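Local coordinates for protein LRIM1 (Anopheles gambiae, PDB 3O53) that regulates complement-like immunity in the mosquito as a heterodimer with APL1C, here as its leucine-rich repeat domain alone, at residues 73-78 with 94-99; 131-136 with 153-158; 191-196 with 214-219; 227-232 with 247-252. All blocks are in the same frame, centred on the assembly; numbering follows the deposited sequence.

Interaction 1 of 4, residues 73-78 with 94-99; sequences TLDLES and ELLVGP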
loop_
_atom_site.group_PDB
_atom_site.type_symbol
_atom_site.label_atom_id
_atom_site.label_comp_id
_atom_site.label_asym_id
_atom_site.label_seq_id
_atom_site.Cartn_x
_atom_site.Cartn_y
_atom_site.Cartn_z
ATOM N N THR A 73 2.576 13.442 -16.739
ATOM C CA THR A 73 1.598 13.922 -15.763
ATOM C C THR A 73 0.147 13.692 -16.205
ATOM O O THR A 73 -0.239 14.048 -17.316
ATOM C CB THR A 73 1.819 15.421 -15.465
ATOM O OG1 THR A 73 3.100 15.596 -14.848
ATOM C CG2 THR A 73 0.743 15.956 -14.534
ATOM N N LEU A 74 -0.643 13.071 -15.333
ATOM C CA LEU A 74 -2.083 12.958 -15.530
ATOM C C LEU A 74 -2.762 13.839 -14.490
ATOM O O LEU A 74 -2.832 13.481 -13.306
ATOM C CB LEU A 74 -2.560 11.501 -15.375
ATOM C CG LEU A 74 -4.083 11.342 -15.479
ATOM C CD1 LEU A 74 -4.571 11.908 -16.807
ATOM C CD2 LEU A 74 -4.530 9.890 -15.315
ATOM N N ASP A 75 -3.243 14.999 -14.924
ATOM C CA ASP A 75 -3.781 15.989 -14.003
ATOM C C ASP A 75 -5.277 16.114 -14.200
ATOM O O ASP A 75 -5.742 16.714 -15.160
ATOM C CB ASP A 75 -3.111 17.355 -14.206
ATOM C CG ASP A 75 -3.533 18.376 -13.155
ATOM O OD1 ASP A 75 -4.562 18.162 -12.470
ATOM O OD2 ASP A 75 -2.837 19.401 -13.016
ATOM N N LEU A 76 -6.030 15.527 -13.282
ATOM C CA LEU A 76 -7.484 15.563 -13.348
ATOM C C LEU A 76 -8.047 16.171 -12.078
ATOM O O LEU A 76 -9.164 15.858 -11.671
ATOM C CB LEU A 76 -8.030 14.155 -13.520
ATOM C CG LEU A 76 -7.478 13.428 -14.740
ATOM C CD1 LEU A 76 -8.093 12.038 -14.818
ATOM C CD2 LEU A 76 -7.761 14.227 -16.010
ATOM N N GLU A 77 -7.257 17.036 -11.452
ATOM C CA GLU A 77 -7.627 17.640 -10.182
ATOM C C GLU A 77 -8.904 18.464 -10.328
ATOM O O GLU A 77 -9.673 18.605 -9.372
ATOM C CB GLU A 77 -6.486 18.528 -9.681
ATOM C CG GLU A 77 -6.699 19.093 -8.289
ATOM C CD GLU A 77 -5.489 19.859 -7.777
ATOM O OE1 GLU A 77 -4.356 19.338 -7.887
ATOM O OE2 GLU A 77 -5.673 20.981 -7.259
ATOM N N SER A 78 -9.125 18.993 -11.528
ATOM C CA SER A 78 -10.244 19.902 -11.766
ATOM C C SER A 78 -11.538 19.174 -12.110
ATOM O O SER A 78 -12.565 19.815 -12.321
ATOM C CB SER A 78 -9.907 20.895 -12.880
ATOM O OG SER A 78 -9.804 20.235 -14.126
ATOM N N GLU A 94 3.341 11.283 -12.701
ATOM C CA GLU A 94 2.775 12.135 -11.662
ATOM C C GLU A 94 1.271 12.243 -11.835
ATOM O O GLU A 94 0.775 12.501 -12.921
ATOM C CB GLU A 94 3.422 13.528 -11.682
ATOM C CG GLU A 94 4.940 13.490 -11.607
ATOM C CD GLU A 94 5.543 14.874 -11.447
ATOM O OE1 GLU A 94 4.933 15.710 -10.746
ATOM O OE2 GLU A 94 6.622 15.125 -12.024
ATOM N N LEU A 95 0.549 12.065 -10.744
ATOM C CA LEU A 95 -0.896 11.939 -10.798
ATOM C C LEU A 95 -1.525 12.936 -9.839
ATOM O O LEU A 95 -1.100 13.046 -8.694
ATOM C CB LEU A 95 -1.281 10.499 -10.410
ATOM C CG LEU A 95 -2.741 10.138 -10.143
ATOM C CD1 LEU A 95 -3.568 10.414 -11.383
ATOM C CD2 LEU A 95 -2.842 8.658 -9.707
ATOM N N LEU A 96 -2.534 13.667 -10.309
ATOM C CA LEU A 96 -3.282 14.579 -9.454
ATOM C C LEU A 96 -4.778 14.356 -9.634
ATOM O O LEU A 96 -5.274 14.325 -10.754
ATOM C CB LEU A 96 -2.959 16.037 -9.804
ATOM C CG LEU A 96 -1.482 16.430 -9.786
ATOM C CD1 LEU A 96 -0.819 16.013 -11.074
ATOM C CD2 LEU A 96 -1.323 17.936 -9.566
ATOM N N VAL A 97 -5.504 14.230 -8.533
ATOM C CA VAL A 97 -6.934 13.996 -8.621
ATOM C C VAL A 97 -7.704 14.906 -7.665
ATOM O O VAL A 97 -7.111 15.568 -6.811
ATOM C CB VAL A 97 -7.258 12.502 -8.394
ATOM C CG1 VAL A 97 -6.454 11.660 -9.375
ATOM C CG2 VAL A 97 -6.950 12.089 -6.966
ATOM N N GLY A 98 -9.024 14.936 -7.831
ATOM C CA GLY A 98 -9.873 15.935 -7.206
ATOM C C GLY A 98 -10.472 15.550 -5.869
ATOM O O GLY A 98 -10.125 14.514 -5.297
ATOM N N PRO A 99 -11.402 16.382 -5.372
ATOM C CA PRO A 99 -11.961 16.315 -4.016
ATOM C C PRO A 99 -13.026 15.235 -3.813
ATOM O O PRO A 99 -13.381 14.964 -2.667
ATOM C CB PRO A 99 -12.604 17.699 -3.827
ATOM C CG PRO A 99 -12.328 18.474 -5.097
ATOM C CD PRO A 99 -12.005 17.477 -6.146
HETATM O O HOH W 1 -10.442 14.135 -10.145
HETATM O O HOH W 2 -4.591 17.112 -6.505
#
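The carboxylates of Asp75 and Glu77 are the flat groups, and both come against Leu96. Glu77 OE1 touches Leu96 CD2 at 3.7 Å. Asp75 OD1 lies by Leu96 CB, and its OD2 by Leu96 CD2. The other methyl of Leu96, CD1, meets Thr73 CG2 at 3.8 Å. Asp75 CG is anti to its backbone N (chi1 -173°), beside the carbonyl carbon, and OD1 accepts from Glu77 N at 3.1 Å. This is an Asx turn. A water donates to Glu77 OE1 and to Val97 O.

Thr73, Asp75, Glu94 and Leu96 share one face of the sheet; the opposite face carries Leu74, Leu76, Leu95 and Val97. There Leu74 and Leu95 lie side by side, with Leu74 CD2 4.1 Å from Leu95 CD1. Leu76 and Val97 pack on Leu85.

The backbones run parallel, their axes 4.8 Å apart. Leu74 N donates to Glu94 O at 2.9 Å, Leu96 N to Leu74 O, and Leu76 N to Leu96 O. A second water bridges Leu76 O and Gly98 N. Strands 73-76, 91-97 and 113-116 form a short sheet of their own. Such pairing of successive turns is typical of the leucine-rich repeat solenoid, here away from its long row of strands.

Interaction 2 of 4, residues 131-136 with 153-158; sequences KITMLR and LNEIDT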
loop_
_atom_site.group_PDB
_atom_site.type_symbol
_atom_site.label_atom_id
_atom_site.label_comp_id
_atom_site.label_asym_id
_atom_site.label_seq_id
_atom_site.Cartn_x
_atom_site.Cartn_y
_atom_site.Cartn_z
ATOM N N LYS A 131 6.769 3.699 -8.699
ATOM C CA LYS A 131 8.110 4.169 -8.348
ATOM C C LYS A 131 8.096 5.055 -7.104
ATOM O O LYS A 131 8.862 6.000 -7.001
ATOM C CB LYS A 131 8.721 4.953 -9.514
ATOM C CG LYS A 131 8.616 4.254 -10.857
ATOM C CD LYS A 131 9.450 2.991 -10.906
ATOM C CE LYS A 131 10.880 3.273 -11.326
ATOM N NZ LYS A 131 11.634 2.011 -11.581
ATOM N N ILE A 132 7.218 4.744 -6.163
ATOM C CA ILE A 132 7.120 5.515 -4.940
ATOM C C ILE A 132 8.313 5.166 -4.045
ATOM O O ILE A 132 8.598 3.996 -3.805
ATOM C CB ILE A 132 5.764 5.228 -4.239
ATOM C CG1 ILE A 132 4.632 5.827 -5.086
ATOM C CG2 ILE A 132 5.729 5.813 -2.816
ATOM C CD1 ILE A 132 3.254 5.323 -4.720
ATOM N N THR A 133 9.024 6.180 -3.564
ATOM C CA THR A 133 10.178 5.932 -2.701
ATOM C C THR A 133 9.975 6.422 -1.265
ATOM O O THR A 133 10.781 6.131 -0.399
ATOM C CB THR A 133 11.431 6.598 -3.286
ATOM O OG1 THR A 133 11.275 8.019 -3.246
ATOM C CG2 THR A 133 11.635 6.164 -4.731
ATOM N N MET A 134 8.902 7.163 -1.008
ATOM C CA MET A 134 8.613 7.621 0.344
ATOM C C MET A 134 7.126 7.957 0.476
ATOM O O MET A 134 6.468 8.299 -0.511
ATOM C CB MET A 134 9.495 8.840 0.713
ATOM C CG MET A 134 9.316 10.088 -0.145
ATOM S SD MET A 134 10.302 11.523 0.424
ATOM C CE MET A 134 11.911 10.807 0.617
ATOM N N LEU A 135 6.596 7.845 1.689
ATOM C CA LEU A 135 5.185 8.138 1.916
ATOM C C LEU A 135 4.846 9.582 1.549
ATOM O O LEU A 135 3.739 9.849 1.104
ATOM C CB LEU A 135 4.775 7.827 3.361
ATOM C CG LEU A 135 4.727 6.335 3.711
ATOM C CD1 LEU A 135 4.208 6.108 5.140
ATOM C CD2 LEU A 135 3.877 5.563 2.700
ATOM N N ARG A 136 5.797 10.508 1.698
ATOM C CA ARG A 136 5.554 11.900 1.287
ATOM C C ARG A 136 5.542 12.138 -0.240
ATOM O O ARG A 136 5.309 13.252 -0.687
ATOM C CB ARG A 136 6.558 12.843 1.957
ATOM C CG ARG A 136 6.310 13.030 3.441
ATOM C CD ARG A 136 7.468 13.774 4.082
ATOM N NE ARG A 136 8.706 13.011 3.985
ATOM C CZ ARG A 136 9.924 13.531 4.092
ATOM N NH1 ARG A 136 10.098 14.841 4.273
ATOM N NH2 ARG A 136 10.977 12.740 3.985
ATOM N N LEU A 153 5.291 -3.549 -3.873
ATOM C CA LEU A 153 6.145 -3.506 -5.063
ATOM C C LEU A 153 6.531 -2.083 -5.432
ATOM O O LEU A 153 6.584 -1.726 -6.601
ATOM C CB LEU A 153 5.472 -4.180 -6.272
ATOM C CG LEU A 153 5.255 -5.697 -6.173
ATOM C CD1 LEU A 153 4.483 -6.216 -7.385
ATOM C CD2 LEU A 153 6.590 -6.433 -6.040
ATOM N N ASN A 154 6.793 -1.257 -4.438
ATOM C CA ASN A 154 7.373 0.042 -4.727
ATOM C C ASN A 154 8.811 0.073 -4.219
ATOM O O ASN A 154 9.423 -0.971 -4.023
ATOM C CB ASN A 154 6.493 1.169 -4.164
ATOM C CG ASN A 154 5.342 1.510 -5.100
ATOM O OD1 ASN A 154 5.523 2.209 -6.096
ATOM N ND2 ASN A 154 4.156 1.009 -4.790
ATOM N N GLU A 155 9.372 1.259 -4.046
ATOM C CA GLU A 155 10.771 1.367 -3.668
ATOM C C GLU A 155 10.944 2.140 -2.367
ATOM O O GLU A 155 11.927 2.863 -2.183
ATOM C CB GLU A 155 11.544 2.048 -4.791
ATOM C CG GLU A 155 11.605 1.214 -6.059
ATOM C CD GLU A 155 12.107 2.000 -7.250
ATOM O OE1 GLU A 155 12.650 3.106 -7.048
ATOM O OE2 GLU A 155 11.956 1.511 -8.388
ATOM N N ILE A 156 9.991 1.987 -1.461
ATOM C CA ILE A 156 10.035 2.723 -0.205
ATOM C C ILE A 156 11.182 2.236 0.712
ATOM O O ILE A 156 11.407 1.048 0.877
ATOM C CB ILE A 156 8.656 2.663 0.496
ATOM C CG1 ILE A 156 7.615 3.350 -0.405
ATOM C CG2 ILE A 156 8.706 3.341 1.875
ATOM C CD1 ILE A 156 6.181 2.987 -0.058
ATOM N N ASP A 157 11.913 3.183 1.289
ATOM C CA ASP A 157 13.114 2.871 2.056
ATOM C C ASP A 157 12.853 2.933 3.554
ATOM O O ASP A 157 13.496 2.234 4.338
ATOM C CB ASP A 157 14.227 3.865 1.686
ATOM C CG ASP A 157 15.605 3.323 1.969
ATOM O OD1 ASP A 157 15.906 2.199 1.515
ATOM O OD2 ASP A 157 16.388 4.016 2.643
ATOM N N THR A 158 11.914 3.780 3.961
ATOM C CA THR A 158 11.572 3.881 5.374
ATOM C C THR A 158 10.112 4.270 5.542
ATOM O O THR A 158 9.478 4.788 4.619
ATOM C CB THR A 158 12.462 4.921 6.121
ATOM O OG1 THR A 158 12.080 6.243 5.745
ATOM C CG2 THR A 158 13.932 4.728 5.802
HETATM O O HOH W 3 11.532 6.126 2.113
HETATM O O HOH W 4 8.718 7.107 3.651
#
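Glu155 N donates to Ile132 O at 2.9 Å, nearly along the C=O axis. One residue earlier, Asn154 turns its amide toward the backbone of the preceding turn. Its CG is anti to the carbonyl carbon (chi1 -83°), and OD1 lies 3.1 Å from Ile132 N. That bond is nearly straight, but the place of OD1 is less sure. ND2 donates to Leu127 O of the preceding turn and to Leu151 O of its own, so this buried side chain links two successive turns. Asn154 is the asparagine of the LxLxxN pattern, so the contact belongs to the asparagine ladder of a leucine-rich repeat solenoid. Asn179 continues the ladder: its OD1 accepts from Ile156 N.

Ile132 and Ile156 sit at equivalent places in successive turns. They lie side by side and point the same way, with Ile132 CG2 3.9 Å from Ile156 CG1. Leu135 CD2 adds a looser touch, 4.4 Å from Ile156 CD1.

On the outer side Lys131 and Glu155 run alongside each other. The lysine chain bends at chi2 and chi3, and NZ forms a salt bridge with Glu155 OE2 at 3.2 Å; the hydrogen bond within it is weak. Thr133 CG2 lies 4.0 Å from Glu155 OE1. Further on, waters link the two segments. One joins Thr133 O to Thr158 N, and another joins Leu135 N to Thr158 O.

Interaction 3 of 4, residues 191-196 with 214-219; sequences AKLKTL and AGVTWI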
loop_
_atom_site.group_PDB
_atom_site.type_symbol
_atom_site.label_atom_id
_atom_site.label_comp_id
_atom_site.label_asym_id
_atom_site.label_seq_id
_atom_site.Cartn_x
_atom_site.Cartn_y
_atom_site.Cartn_z
ATOM N N ALA A 191 -7.007 3.125 15.075
ATOM C CA ALA A 191 -8.147 2.514 15.748
ATOM C C ALA A 191 -8.798 1.402 14.925
ATOM O O ALA A 191 -9.339 0.449 15.482
ATOM C CB ALA A 191 -9.174 3.581 16.091
ATOM N N LYS A 192 -8.734 1.523 13.604
ATOM C CA LYS A 192 -9.440 0.606 12.718
ATOM C C LYS A 192 -8.538 -0.345 11.928
ATOM O O LYS A 192 -9.028 -1.128 11.123
ATOM C CB LYS A 192 -10.297 1.397 11.726
ATOM C CG LYS A 192 -11.440 2.159 12.366
ATOM C CD LYS A 192 -12.515 2.479 11.347
ATOM C CE LYS A 192 -13.771 3.011 12.014
ATOM N NZ LYS A 192 -14.925 3.013 11.076
ATOM N N LEU A 193 -7.232 -0.283 12.139
ATOM C CA LEU A 193 -6.316 -1.062 11.309
ATOM C C LEU A 193 -6.587 -2.554 11.486
ATOM O O LEU A 193 -6.510 -3.074 12.592
ATOM C CB LEU A 193 -4.867 -0.743 11.670
ATOM C CG LEU A 193 -3.805 -1.328 10.730
ATOM C CD1 LEU A 193 -3.991 -0.762 9.331
ATOM C CD2 LEU A 193 -2.392 -1.047 11.255
ATOM N N LYS A 194 -6.930 -3.228 10.395
ATOM C CA LYS A 194 -7.140 -4.675 10.419
ATOM C C LYS A 194 -5.935 -5.471 9.935
ATOM O O LYS A 194 -5.636 -6.531 10.473
ATOM C CB LYS A 194 -8.352 -5.035 9.568
ATOM C CG LYS A 194 -9.678 -4.744 10.243
ATOM C CD LYS A 194 -10.851 -5.066 9.333
ATOM C CE LYS A 194 -11.436 -3.815 8.707
ATOM N NZ LYS A 194 -12.098 -2.947 9.723
ATOM N N THR A 195 -5.254 -4.986 8.900
ATOM C CA THR A 195 -4.138 -5.741 8.347
ATOM C C THR A 195 -2.934 -4.843 8.076
ATOM O O THR A 195 -3.073 -3.722 7.597
ATOM C CB THR A 195 -4.536 -6.485 7.050
ATOM O OG1 THR A 195 -4.554 -5.576 5.948
ATOM C CG2 THR A 195 -5.908 -7.126 7.197
ATOM N N LEU A 196 -1.752 -5.353 8.405
ATOM C CA LEU A 196 -0.508 -4.666 8.108
ATOM C C LEU A 196 0.439 -5.660 7.473
ATOM O O LEU A 196 0.832 -6.630 8.109
ATOM C CB LEU A 196 0.104 -4.108 9.395
ATOM C CG LEU A 196 1.474 -3.450 9.275
ATOM C CD1 LEU A 196 1.411 -2.255 8.326
ATOM C CD2 LEU A 196 1.961 -3.034 10.664
ATOM N N ALA A 214 -1.072 -2.675 17.396
ATOM C CA ALA A 214 -1.461 -3.597 18.470
ATOM C C ALA A 214 -2.812 -4.276 18.234
ATOM O O ALA A 214 -3.044 -5.381 18.719
ATOM C CB ALA A 214 -1.480 -2.881 19.818
ATOM N N GLY A 215 -3.697 -3.618 17.495
ATOM C CA GLY A 215 -5.068 -4.087 17.350
ATOM C C GLY A 215 -5.380 -4.869 16.081
ATOM O O GLY A 215 -6.528 -5.232 15.851
ATOM N N VAL A 216 -4.372 -5.149 15.261
ATOM C CA VAL A 216 -4.612 -5.793 13.970
ATOM C C VAL A 216 -5.070 -7.237 14.099
ATOM O O VAL A 216 -4.833 -7.891 15.111
ATOM C CB VAL A 216 -3.349 -5.790 13.075
ATOM C CG1 VAL A 216 -2.977 -4.367 12.695
ATOM C CG2 VAL A 216 -2.198 -6.486 13.790
ATOM N N THR A 217 -5.727 -7.711 13.045
ATOM C CA THR A 217 -6.110 -9.105 12.909
ATOM C C THR A 217 -5.022 -9.880 12.182
ATOM O O THR A 217 -4.779 -11.046 12.462
ATOM C CB THR A 217 -7.418 -9.207 12.093
ATOM O OG1 THR A 217 -8.453 -8.490 12.777
ATOM C CG2 THR A 217 -7.839 -10.658 11.907
ATOM N N TRP A 218 -4.352 -9.215 11.247
ATOM C CA TRP A 218 -3.421 -9.882 10.348
ATOM C C TRP A 218 -2.169 -9.018 10.263
ATOM O O TRP A 218 -2.265 -7.830 9.972
ATOM C CB TRP A 218 -4.090 -10.004 8.975
ATOM C CG TRP A 218 -3.436 -10.897 7.938
ATOM C CD1 TRP A 218 -3.892 -12.111 7.504
ATOM C CD2 TRP A 218 -2.264 -10.608 7.154
ATOM N NE1 TRP A 218 -3.058 -12.609 6.527
ATOM C CE2 TRP A 218 -2.061 -11.706 6.290
ATOM C CE3 TRP A 218 -1.362 -9.537 7.116
ATOM C CZ2 TRP A 218 -0.989 -11.762 5.395
ATOM C CZ3 TRP A 218 -0.300 -9.592 6.220
ATOM C CH2 TRP A 218 -0.122 -10.696 5.373
ATOM N N ILE A 219 -1.006 -9.595 10.555
ATOM C CA ILE A 219 0.241 -8.872 10.385
ATOM C C ILE A 219 1.332 -9.816 9.902
ATOM O O ILE A 219 1.432 -10.952 10.364
ATOM C CB ILE A 219 0.691 -8.174 11.684
ATOM C CG1 ILE A 219 2.010 -7.423 11.456
ATOM C CG2 ILE A 219 0.874 -9.178 12.808
ATOM C CD1 ILE A 219 2.451 -6.600 12.641
HETATM O O HOH W 5 -8.220 -5.873 13.752
#
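Lys194 O is held by two backbone donors, Thr217 N at 2.8 Å and Trp218 N at 3.1 Å. The Trp218 bond comes nearly head-on to the carbonyl, while the Thr217 donor is tilted 21° from its plane. Leu196 N then donates to Trp218 O at 3.0 Å.

The side chains meet on two faces. On one, Thr195 CG2 touches Trp218 CB at 3.8 Å. Trp218 CG is anti to its backbone N (chi1 -168°), and from there the CE3-CZ3 edge of the indole reaches Leu196 O, which lies in the ring plane 3.7 Å from CZ3. On the buried face Leu196 and Ile219 lie side by side, with Leu196 CD2 4.1 Å from Ile219 CD1. Before the strands, Leu193 CD2 packs on Val216 CG1 at 3.7 Å.

A water donates to Gly215 O and Thr217 OG1, and weakly to Leu193 O. Outside the two segments, Thr195 OG1 is hydrogen-bonded to His173 ND1, and Trp218 stacks on the ring of His241. The backbone of Thr195 is hydrogen-bonded to Glu172 and Leu174, and that of Thr217 to Glu240. This is the row of parallel strands, one from each repeat, typical of a leucine-rich repeat solenoid.

Interaction 4 of 4, residues 227-232 with 247-252; sequences VLIEKA and NGFHCG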
loop_
_atom_site.group_PDB
_atom_site.type_symbol
_atom_site.label_atom_id
_atom_site.label_comp_id
_atom_site.label_asym_id
_atom_site.label_seq_id
_atom_site.Cartn_x
_atom_site.Cartn_y
_atom_site.Cartn_z
ATOM N N VAL A 227 16.237 -9.254 13.930
ATOM C CA VAL A 227 17.080 -9.874 14.943
ATOM C C VAL A 227 16.406 -9.755 16.312
ATOM O O VAL A 227 16.438 -10.686 17.115
ATOM C CB VAL A 227 18.457 -9.190 15.015
ATOM C CG1 VAL A 227 19.373 -9.958 15.950
ATOM C CG2 VAL A 227 19.080 -9.066 13.621
ATOM N N LEU A 228 15.789 -8.604 16.567
ATOM C CA LEU A 228 15.180 -8.320 17.864
ATOM C C LEU A 228 13.751 -7.813 17.737
ATOM O O LEU A 228 13.381 -7.210 16.732
ATOM C CB LEU A 228 15.992 -7.260 18.617
ATOM C CG LEU A 228 17.435 -7.610 18.960
ATOM C CD1 LEU A 228 18.075 -6.473 19.761
ATOM C CD2 LEU A 228 17.486 -8.923 19.728
ATOM N N ILE A 229 12.977 -8.041 18.793
ATOM C CA ILE A 229 11.610 -7.546 18.929
ATOM C C ILE A 229 11.518 -6.776 20.236
ATOM O O ILE A 229 12.054 -7.215 21.251
ATOM C CB ILE A 229 10.593 -8.711 19.024
ATOM C CG1 ILE A 229 10.649 -9.577 17.769
ATOM C CG2 ILE A 229 9.170 -8.173 19.250
ATOM C CD1 ILE A 229 9.798 -10.863 17.851
ATOM N N GLU A 230 10.826 -5.644 20.217
ATOM C CA GLU A 230 10.619 -4.842 21.421
ATOM C C GLU A 230 9.756 -5.633 22.400
ATOM O O GLU A 230 8.623 -5.990 22.082
ATOM C CB GLU A 230 9.943 -3.512 21.059
ATOM C CG GLU A 230 9.443 -2.715 22.253
ATOM C CD GLU A 230 10.555 -2.400 23.244
ATOM O OE1 GLU A 230 11.540 -1.743 22.848
ATOM O OE2 GLU A 230 10.443 -2.810 24.413
ATOM N N LYS A 231 10.293 -5.915 23.585
ATOM C CA LYS A 231 9.612 -6.784 24.542
ATOM C C LYS A 231 8.332 -6.154 25.097
ATOM O O LYS A 231 7.466 -6.854 25.608
ATOM C CB LYS A 231 10.554 -7.145 25.697
ATOM C CG LYS A 231 11.021 -5.949 26.519
ATOM C CD LYS A 231 12.013 -6.355 27.602
ATOM C CE LYS A 231 11.418 -7.393 28.537
ATOM N NZ LYS A 231 12.292 -7.663 29.709
ATOM N N ALA A 232 8.207 -4.837 24.992
ATOM C CA ALA A 232 7.054 -4.141 25.559
ATOM C C ALA A 232 5.821 -4.211 24.653
ATOM O O ALA A 232 4.734 -3.812 25.050
ATOM C CB ALA A 232 7.411 -2.684 25.854
ATOM N N ASN A 247 13.151 -14.728 9.226
ATOM C CA ASN A 247 13.996 -13.698 9.811
ATOM C C ASN A 247 15.270 -14.303 10.442
ATOM O O ASN A 247 15.651 -15.409 10.094
ATOM C CB ASN A 247 13.168 -12.875 10.789
ATOM C CG ASN A 247 12.210 -11.938 10.066
ATOM O OD1 ASN A 247 12.648 -11.046 9.348
ATOM N ND2 ASN A 247 10.903 -12.152 10.233
ATOM N N GLY A 248 15.933 -13.581 11.339
ATOM C CA GLY A 248 17.144 -14.094 11.976
ATOM C C GLY A 248 17.167 -13.794 13.462
ATOM O O GLY A 248 18.085 -13.152 13.959
ATOM N N PHE A 249 16.152 -14.264 14.179
ATOM C CA PHE A 249 15.938 -13.852 15.564
ATOM C C PHE A 249 17.001 -14.359 16.527
ATOM O O PHE A 249 17.504 -15.466 16.381
ATOM C CB PHE A 249 14.588 -14.367 16.069
ATOM C CG PHE A 249 13.412 -13.683 15.456
ATOM C CD1 PHE A 249 13.184 -12.336 15.680
ATOM C CD2 PHE A 249 12.515 -14.396 14.675
ATOM C CE1 PHE A 249 12.096 -11.704 15.119
ATOM C CE2 PHE A 249 11.421 -13.767 14.106
ATOM C CZ PHE A 249 11.211 -12.420 14.326
ATOM N N HIS A 250 17.314 -13.541 17.527
ATOM C CA HIS A 250 18.016 -14.006 18.708
ATOM C C HIS A 250 16.992 -14.708 19.591
ATOM O O HIS A 250 15.911 -14.172 19.831
ATOM C CB HIS A 250 18.648 -12.815 19.442
ATOM C CG HIS A 250 18.941 -13.069 20.888
ATOM N ND1 HIS A 250 19.711 -14.127 21.321
ATOM C CD2 HIS A 250 18.590 -12.381 22.000
ATOM C CE1 HIS A 250 19.809 -14.088 22.637
ATOM N NE2 HIS A 250 19.138 -13.038 23.075
ATOM N N CYS A 251 17.309 -15.913 20.057
ATOM C CA CYS A 251 16.360 -16.686 20.856
ATOM C C CYS A 251 15.827 -15.888 22.036
ATOM O O CYS A 251 14.629 -15.909 22.316
ATOM C CB CYS A 251 17.004 -17.982 21.353
ATOM S SG CYS A 251 17.212 -19.209 20.055
ATOM N N GLY A 252 16.712 -15.176 22.722
ATOM C CA GLY A 252 16.306 -14.386 23.867
ATOM C C GLY A 252 15.182 -13.425 23.532
ATOM O O GLY A 252 14.309 -13.175 24.361
#
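One hydrogen bond joins the two segments, from His250 N to Val227 O at 3.0 Å. It is nearly straight (173°), and the donor lies in the carbonyl plane on a lone pair. Weaker CA-H...O contacts flank it. Val227 CA lies 3.6 Å from Gly248 O, and Phe249 CA approaches Val227 O.

The apolar contact is carried by Ile229 and Phe249. Ile229 CG1 and CD1 both reach Phe249 CE1, each at 3.7 Å. Val227 O lies near the plane of the Phe249 ring, at its edge. One ring face takes Asn247 CB, off toward the rim. Leu228 CD2 meets His250 CB at 4.1 Å.

The imidazole of His250 has Gly252 N 3.2 Å above its centre. Its ND1 accepts a hydrogen bond from Leu299 N.

His250 is the N-cap of helix 251-259, which follows the last strand of the repeats, 241-243. Ile229 and Phe249 pack on Leu254 of that helix and Leu228 on helix 303-310, while the Cys251-Cys296 disulfide ties the helix start to strand 294-296.

The four contacts follow one another along the solenoid and do not touch. Interactions 1 and 4 lie farthest apart, with centres 44 Å from each other. All four are partly buried; most of the buried residues are apolar, with Asn154 of interaction 2 a polar exception. Interactions 1 and 3 both pair parallel strands, but in different sheets: 1 in a short side sheet, 3 in the long row. Interaction 2 joins loops, and it alone has a salt bridge across its segments. Interaction 4 does not pair strands across its two segments, has one hydrogen bond, and passes from repeats to the closing helices. Waters bridge the segments in interactions 1, 2 and 3, weakly on one side in 3.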